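Local structure of tubulin-binding cofactor A (4CQI) at residues S33-K36 with R37-K40; E50-L53 with Q54-D57. The protein probably acts early in the tubulin folding pathway, capturing and stabilising beta-tubulin in a quasi-native conformation. All blocks are in the same frame, centred on the assembly; numbering follows the deposited sequence. Where two conformers were deposited one is given.

Overall arrangement
Helix 23-62, the first of three helices in this elongated bundle, illustrates how one helix can serve two environments. Contact 1 comes first along the chain and lies near the middle of the molecule, its centre about 6 Å from that of the chain; there Leu35 and Thr38 face the other helices while charged side chains take the outer side. Contact 2 follows toward the far end of the same helix, about 21 Å from the chain centre, and is a surface contact with a salt bridge and bridging waters, beside which Arg51 holds a sulfate probably from the crystallisation liquor. The contact centres are about 26 Å apart and the nearest atoms about 13 Å, so the two do not touch.

Contact 1. Residues S33-K36 with R37-K40; sequences SALK and RTIK
Leu35, Thr38 and Ile39 form a local i to i+3 and i to i+4 contact on successive turns of helix 23-62, on the side of the helix that faces the interior of the three-helix bundle. Leu35 packs against Ser91, Val92 and Leu95 of helix 67-100 and against Thr118 and Met119 of helix 109-125, while Thr38 touches Ile88. Between the turns, Leu35 CD1 lies 3.8 Å from Ile39 CD1, the two side chains crossing at a slant, and the same methyl comes 3.6 Å from Thr38 OG1. The threonine hydroxyl sits between the backbone N and the carbonyl carbon (chi1 70°), a rotation that turns it back to donate a hydrogen bond to the preceding turn, Thr38 OG1 to Leu35 O 2.8 Å. Leu35 O also takes the helical bond from Ile39 N at 3.0 Å, so two donors grip it.

The outer side is polar. In the conformer described, one of two for both Ser33 and Arg37, the arginine bends at chi3 (-61°) and folds back toward the preceding turn, laying one face of its guanidinium over Ser33 O. Lys36 and Lys40 converge as well, NZ to NZ 4.1 Å, and Lys40 NZ has a weak hydrogen bond to a glycerol, probably from the crystallisation liquor. Two ammonium groups this close should repel, and the proximity may favour loss of a proton from one of them. On the buried side, by contrast, the threonine hydroxyl spends its proton within its own helix, which lets a polar residue sit among apolar neighbours.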
ATOM      1  N   SER A  33       8.854  -7.772   0.513  1.00 16.25           N
ATOM      2  CA  SER A  33       8.873  -6.775   1.600  0.50 17.57           C
ATOM      3  C   SER A  33       8.355  -5.432   1.110  1.00 18.07           C
ATOM      4  O   SER A  33       7.557  -4.742   1.805  1.00 17.80           O
ATOM      5  CB  SER A  33      10.274  -6.623   2.204  0.50 18.41           C
ATOM      6  OG  SER A  33      10.320  -5.549   3.133  0.50 20.35           O
ATOM      7  N   ALA A  34       8.773  -5.036  -0.087  1.00 17.79           N
ATOM      8  CA  ALA A  34       8.280  -3.787  -0.653  1.00 17.38           C
ATOM      9  C   ALA A  34       6.747  -3.781  -0.813  1.00 16.53           C
ATOM     10  O   ALA A  34       6.078  -2.768  -0.489  1.00 16.49           O
ATOM     11  CB  ALA A  34       8.986  -3.523  -1.983  1.00 18.14           C
ATOM     12  N   LEU A  35       6.185  -4.891  -1.312  1.00 15.37           N
ATOM     13  CA  LEU A  35       4.761  -5.022  -1.543  1.00 15.44           C
ATOM     14  C   LEU A  35       4.001  -4.940  -0.201  1.00 16.38           C
ATOM     15  O   LEU A  35       2.984  -4.240  -0.082  1.00 14.09           O
ATOM     16  CB  LEU A  35       4.405  -6.327  -2.272  1.00 14.25           C
ATOM     17  CG  LEU A  35       2.906  -6.652  -2.385  1.00 14.12           C
ATOM     18  CD1 LEU A  35       2.029  -5.517  -2.959  1.00 13.03           C
ATOM     19  CD2 LEU A  35       2.688  -7.940  -3.167  1.00 13.74           C
ATOM     20  N   LYS A  36       4.501  -5.682   0.782  1.00 16.55           N
ATOM     21  CA  LYS A  36       3.916  -5.651   2.106  1.00 18.76           C
ATOM     22  C   LYS A  36       3.843  -4.207   2.629  1.00 17.63           C
ATOM     23  O   LYS A  36       2.806  -3.805   3.169  1.00 17.17           O
ATOM     24  CB  LYS A  36       4.757  -6.534   3.062  1.00 22.75           C
ATOM     25  CG  LYS A  36       4.189  -6.631   4.469  1.00 28.08           C
ATOM     26  CD  LYS A  36       4.952  -7.665   5.316  1.00 33.19           C
ATOM     27  CE  LYS A  36       5.162  -7.225   6.775  1.00 40.55           C
ATOM     28  NZ  LYS A  36       3.928  -6.873   7.542  1.00 42.57           N
ATOM     29  N   ARG A  37       4.918  -3.440   2.468  1.00 16.70           N
ATOM     30  CA  ARG A  37       4.916  -1.993   2.879  1.00 18.78           C
ATOM     31  C   ARG A  37       3.867  -1.156   2.142  1.00 16.33           C
ATOM     32  O   ARG A  37       3.184  -0.375   2.788  1.00 14.69           O
ATOM     33  CB  ARG A  37       6.305  -1.362   2.781  0.50 20.00           C
ATOM     34  CG  ARG A  37       7.149  -1.597   4.022  0.50 22.07           C
ATOM     35  CD  ARG A  37       8.442  -0.828   3.966  0.50 23.70           C
ATOM     36  NE  ARG A  37       9.226  -1.245   2.825  0.50 26.11           N
ATOM     37  CZ  ARG A  37      10.158  -2.193   2.875  0.50 25.59           C
ATOM     38  NH1 ARG A  37      10.427  -2.804   4.019  0.50 26.66           N
ATOM     39  NH2 ARG A  37      10.815  -2.507   1.786  0.50 24.94           N
ATOM     40  N   THR A  38       3.685  -1.340   0.831  1.00 15.39           N
ATOM     41  CA  THR A  38       2.640  -0.607   0.112  1.00 14.85           C
ATOM     42  C   THR A  38       1.251  -0.974   0.631  1.00 14.50           C
ATOM     43  O   THR A  38       0.338  -0.149   0.640  1.00 14.88           O
ATOM     44  CB  THR A  38       2.687  -0.795  -1.417  1.00 16.63           C
ATOM     45  OG1 THR A  38       2.303  -2.144  -1.761  1.00 16.86           O
ATOM     46  CG2 THR A  38       4.096  -0.502  -1.984  1.00 17.45           C
ATOM     47  N   ILE A  39       1.060  -2.218   1.063  1.00 13.69           N
ATOM     48  CA  ILE A  39      -0.256  -2.592   1.563  1.00 13.95           C
ATOM     49  C   ILE A  39      -0.537  -1.904   2.922  1.00 15.52           C
ATOM     50  O   ILE A  39      -1.630  -1.389   3.145  1.00 13.90           O
ATOM     51  CB  ILE A  39      -0.416  -4.114   1.619  1.00 13.49           C
ATOM     52  CG1 ILE A  39      -0.293  -4.675   0.211  1.00 13.13           C
ATOM     53  CG2 ILE A  39      -1.749  -4.531   2.223  1.00 14.56           C
ATOM     54  CD1 ILE A  39      -0.105  -6.173   0.170  1.00 12.90           C
ATOM     55  N   LYS A  40       0.456  -1.903   3.821  1.00 15.58           N
ATOM     56  CA  LYS A  40       0.309  -1.237   5.100  1.00 17.18           C
ATOM     57  C   LYS A  40       0.086   0.268   4.877  1.00 16.01           C
ATOM     58  O   LYS A  40      -0.780   0.878   5.531  1.00 14.26           O
ATOM     59  CB  LYS A  40       1.532  -1.496   5.995  1.00 19.93           C
ATOM     60  CG  LYS A  40       1.815  -2.969   6.305  1.00 26.14           C
ATOM     61  CD  LYS A  40       0.679  -3.643   7.051  1.00 31.49           C
ATOM     62  CE  LYS A  40       1.182  -4.881   7.811  1.00 35.89           C
ATOM     63  NZ  LYS A  40       0.067  -5.700   8.391  1.00 41.86           N
TER

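Contact 2. Residues E50-L53 with Q54-D57. With SO4 (sulfate ion), chain B.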
ATOM      1  N   GLU A  50     -10.408   8.964   7.516  1.00 19.15           N
ATOM      2  CA  GLU A  50     -11.474   9.080   8.502  1.00 21.48           C
ATOM      3  C   GLU A  50     -11.113  10.095   9.566  1.00 21.14           C
ATOM      4  O   GLU A  50     -11.939  10.939   9.915  1.00 21.58           O
ATOM      5  CB  GLU A  50     -11.820   7.710   9.112  1.00 25.52           C
ATOM      6  CG  GLU A  50     -12.288   6.682   8.083  1.00 28.68           C
ATOM      7  CD  GLU A  50     -13.444   7.162   7.220  1.00 32.70           C
ATOM      8  OE1 GLU A  50     -14.438   7.659   7.803  1.00 35.10           O
ATOM      9  OE2 GLU A  50     -13.364   7.044   5.964  1.00 33.17           O
ATOM     10  N   ARG A  51      -9.876  10.052  10.042  1.00 22.08           N
ATOM     11  CA  ARG A  51      -9.372  11.046  10.995  1.00 23.69           C
ATOM     12  C   ARG A  51      -9.358  12.469  10.463  1.00 26.14           C
ATOM     13  O   ARG A  51      -9.663  13.416  11.226  1.00 24.53           O
ATOM     14  CB  ARG A  51      -7.961  10.706  11.429  1.00 23.45           C
ATOM     15  CG  ARG A  51      -7.926   9.368  12.157  1.00 25.46           C
ATOM     16  CD  ARG A  51      -6.639   9.220  12.886  1.00 28.30           C
ATOM     17  NE  ARG A  51      -6.714   8.149  13.869  1.00 33.18           N
ATOM     18  CZ  ARG A  51      -5.990   8.096  14.981  1.00 33.92           C
ATOM     19  NH1 ARG A  51      -5.150   9.085  15.269  1.00 35.71           N
ATOM     20  NH2 ARG A  51      -6.113   7.049  15.800  1.00 33.14           N
ATOM     21  N   GLU A  52      -9.002  12.639   9.195  1.00 22.16           N
ATOM     22  CA  GLU A  52      -8.943  13.993   8.611  1.00 23.29           C
ATOM     23  C   GLU A  52     -10.316  14.594   8.518  1.00 24.53           C
ATOM     24  O   GLU A  52     -10.480  15.811   8.697  1.00 25.25           O
ATOM     25  CB  GLU A  52      -8.305  14.026   7.235  1.00 22.59           C
ATOM     26  CG  GLU A  52      -6.840  13.558   7.133  1.00 22.57           C
ATOM     27  CD  GLU A  52      -5.757  14.528   7.623  1.00 22.49           C
ATOM     28  OE1 GLU A  52      -6.014  15.420   8.475  1.00 19.42           O
ATOM     29  OE2 GLU A  52      -4.610  14.345   7.157  1.00 21.72           O
ATOM     30  N   LEU A  53     -11.306  13.753   8.238  1.00 23.57           N
ATOM     31  CA  LEU A  53     -12.693  14.167   8.202  1.00 26.86           C
ATOM     32  C   LEU A  53     -13.199  14.565   9.611  1.00 30.74           C
ATOM     33  O   LEU A  53     -14.017  15.481   9.755  1.00 32.66           O
ATOM     34  CB  LEU A  53     -13.568  13.069   7.612  1.00 25.68           C
ATOM     35  CG  LEU A  53     -13.477  12.813   6.094  1.00 26.29           C
ATOM     36  CD1 LEU A  53     -14.048  11.454   5.676  1.00 26.64           C
ATOM     37  CD2 LEU A  53     -14.181  13.917   5.323  1.00 26.36           C
ATOM     38  N   GLN A  54     -12.739  13.854  10.627  1.00 31.26           N
ATOM     39  CA  GLN A  54     -13.016  14.217  12.022  1.00 35.33           C
ATOM     40  C   GLN A  54     -12.262  15.488  12.430  1.00 36.16           C
ATOM     41  O   GLN A  54     -12.801  16.356  13.113  1.00 40.86           O
ATOM     42  CB  GLN A  54     -12.589  13.063  12.967  1.00 37.83           C
ATOM     43  CG  GLN A  54     -13.372  11.753  12.854  1.00 39.96           C
ATOM     44  CD  GLN A  54     -12.597  10.512  13.380  1.00 41.87           C
ATOM     45  OE1 GLN A  54     -11.557  10.620  14.060  1.00 43.19           O
ATOM     46  NE2 GLN A  54     -13.109   9.322  13.051  1.00 45.26           N
ATOM     47  N   ARG A  55     -10.998  15.569  12.032  1.00 37.35           N
ATOM     48  CA  ARG A  55     -10.119  16.680  12.359  1.00 36.32           C
ATOM     49  C   ARG A  55     -10.679  17.951  11.744  1.00 37.22           C
ATOM     50  O   ARG A  55     -10.601  19.021  12.358  1.00 37.04           O
ATOM     51  CB  ARG A  55      -8.686  16.382  11.883  1.00 35.28           C
ATOM     52  CG  ARG A  55      -7.691  17.528  12.048  1.00 37.44           C
ATOM     53  CD  ARG A  55      -6.260  17.039  11.849  1.00 37.45           C
ATOM     54  NE  ARG A  55      -5.933  15.904  12.731  1.00 38.14           N
ATOM     55  CZ  ARG A  55      -5.495  14.696  12.352  1.00 37.79           C
ATOM     56  NH1 ARG A  55      -5.247  14.411  11.075  1.00 32.36           N
ATOM     57  NH2 ARG A  55      -5.275  13.755  13.276  1.00 31.87           N
ATOM     58  N   LEU A  56     -11.309  17.816  10.573  1.00 42.38           N
ATOM     59  CA  LEU A  56     -12.094  18.904   9.936  1.00 44.39           C
ATOM     60  C   LEU A  56     -13.234  19.401  10.835  1.00 47.62           C
ATOM     61  O   LEU A  56     -13.321  20.600  11.114  1.00 47.02           O
ATOM     62  CB  LEU A  56     -12.671  18.447   8.578  1.00 41.93           C
ATOM     63  CG  LEU A  56     -13.453  19.445   7.702  1.00 40.18           C
ATOM     64  CD1 LEU A  56     -12.615  20.691   7.430  1.00 35.90           C
ATOM     65  CD2 LEU A  56     -13.898  18.801   6.389  1.00 37.43           C
ATOM     66  N   ASP A  57     -14.112  18.491  11.251  1.00 51.41           N
ATOM     67  CA  ASP A  57     -15.224  18.824  12.173  1.00 54.03           C
ATOM     68  C   ASP A  57     -14.768  19.461  13.491  1.00 48.09           C
ATOM     69  O   ASP A  57     -15.319  20.468  13.904  1.00 42.07           O
ATOM     70  CB  ASP A  57     -16.068  17.584  12.496  1.00 56.93           C
ATOM     71  CG  ASP A  57     -16.703  16.974  11.263  1.00 58.34           C
ATOM     72  OD1 ASP A  57     -16.690  17.647  10.208  1.00 63.49           O
ATOM     73  OD2 ASP A  57     -17.207  15.824  11.349  1.00 57.79           O
TER
HETATM   74  S   SO4 B1126      -8.611   4.873  14.337  1.00 31.91           S
HETATM   75  O1  SO4 B1126      -8.907   6.313  14.117  1.00 33.81           O
HETATM   76  O2  SO4 B1126      -9.737   4.145  14.967  1.00 37.40           O
HETATM   77  O3  SO4 B1126      -7.424   4.806  15.231  1.00 29.34           O
HETATM   78  O4  SO4 B1126      -8.338   4.194  13.053  1.00 34.35           O
HETATM   79  O   HOH W   1      -4.078  11.164  12.893  1.00 22.31           O
HETATM   80  O   HOH W   2      -9.600  13.178  14.067  1.00 40.35           O
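Glu52 and Arg55 run side by side and point the same way, making an i to i+3 salt bridge along helix 23-62 of the three-helix bundle. Their flat groups are nearly perpendicular, 85° apart: the carboxylate is approached from above its plane, whereas its OE1 lies close to the guanidinium plane of Arg55, at the edge, with NH1 to OE1 2.9 Å. A bend at chi3 (-54°) brings the arginine end round to this acid. Both partners are shared, since Glu52 OE1 also accepts from Gln70 NE2 of helix 67-100 and Arg55 NH1 also pairs with Glu48.

Arg51, one turn before Arg55, stretches out from CG to NE and turns the edge of its guanidinium to a sulfate, probably from the crystallisation liquor, which Arg47 NE binds too. A water couples the two arginines, accepting from Arg55 NH2 at 2.9 Å and weakly from Arg51 NH1. Gln54 extends back along the helix, and a second water donates to its OE1 and to Arg51 O. The sulfate is held by a two-pronged grip: Arg51 NE donates to O1 at 2.9 Å, and Arg51 NH2 to O3 at 2.7 Å.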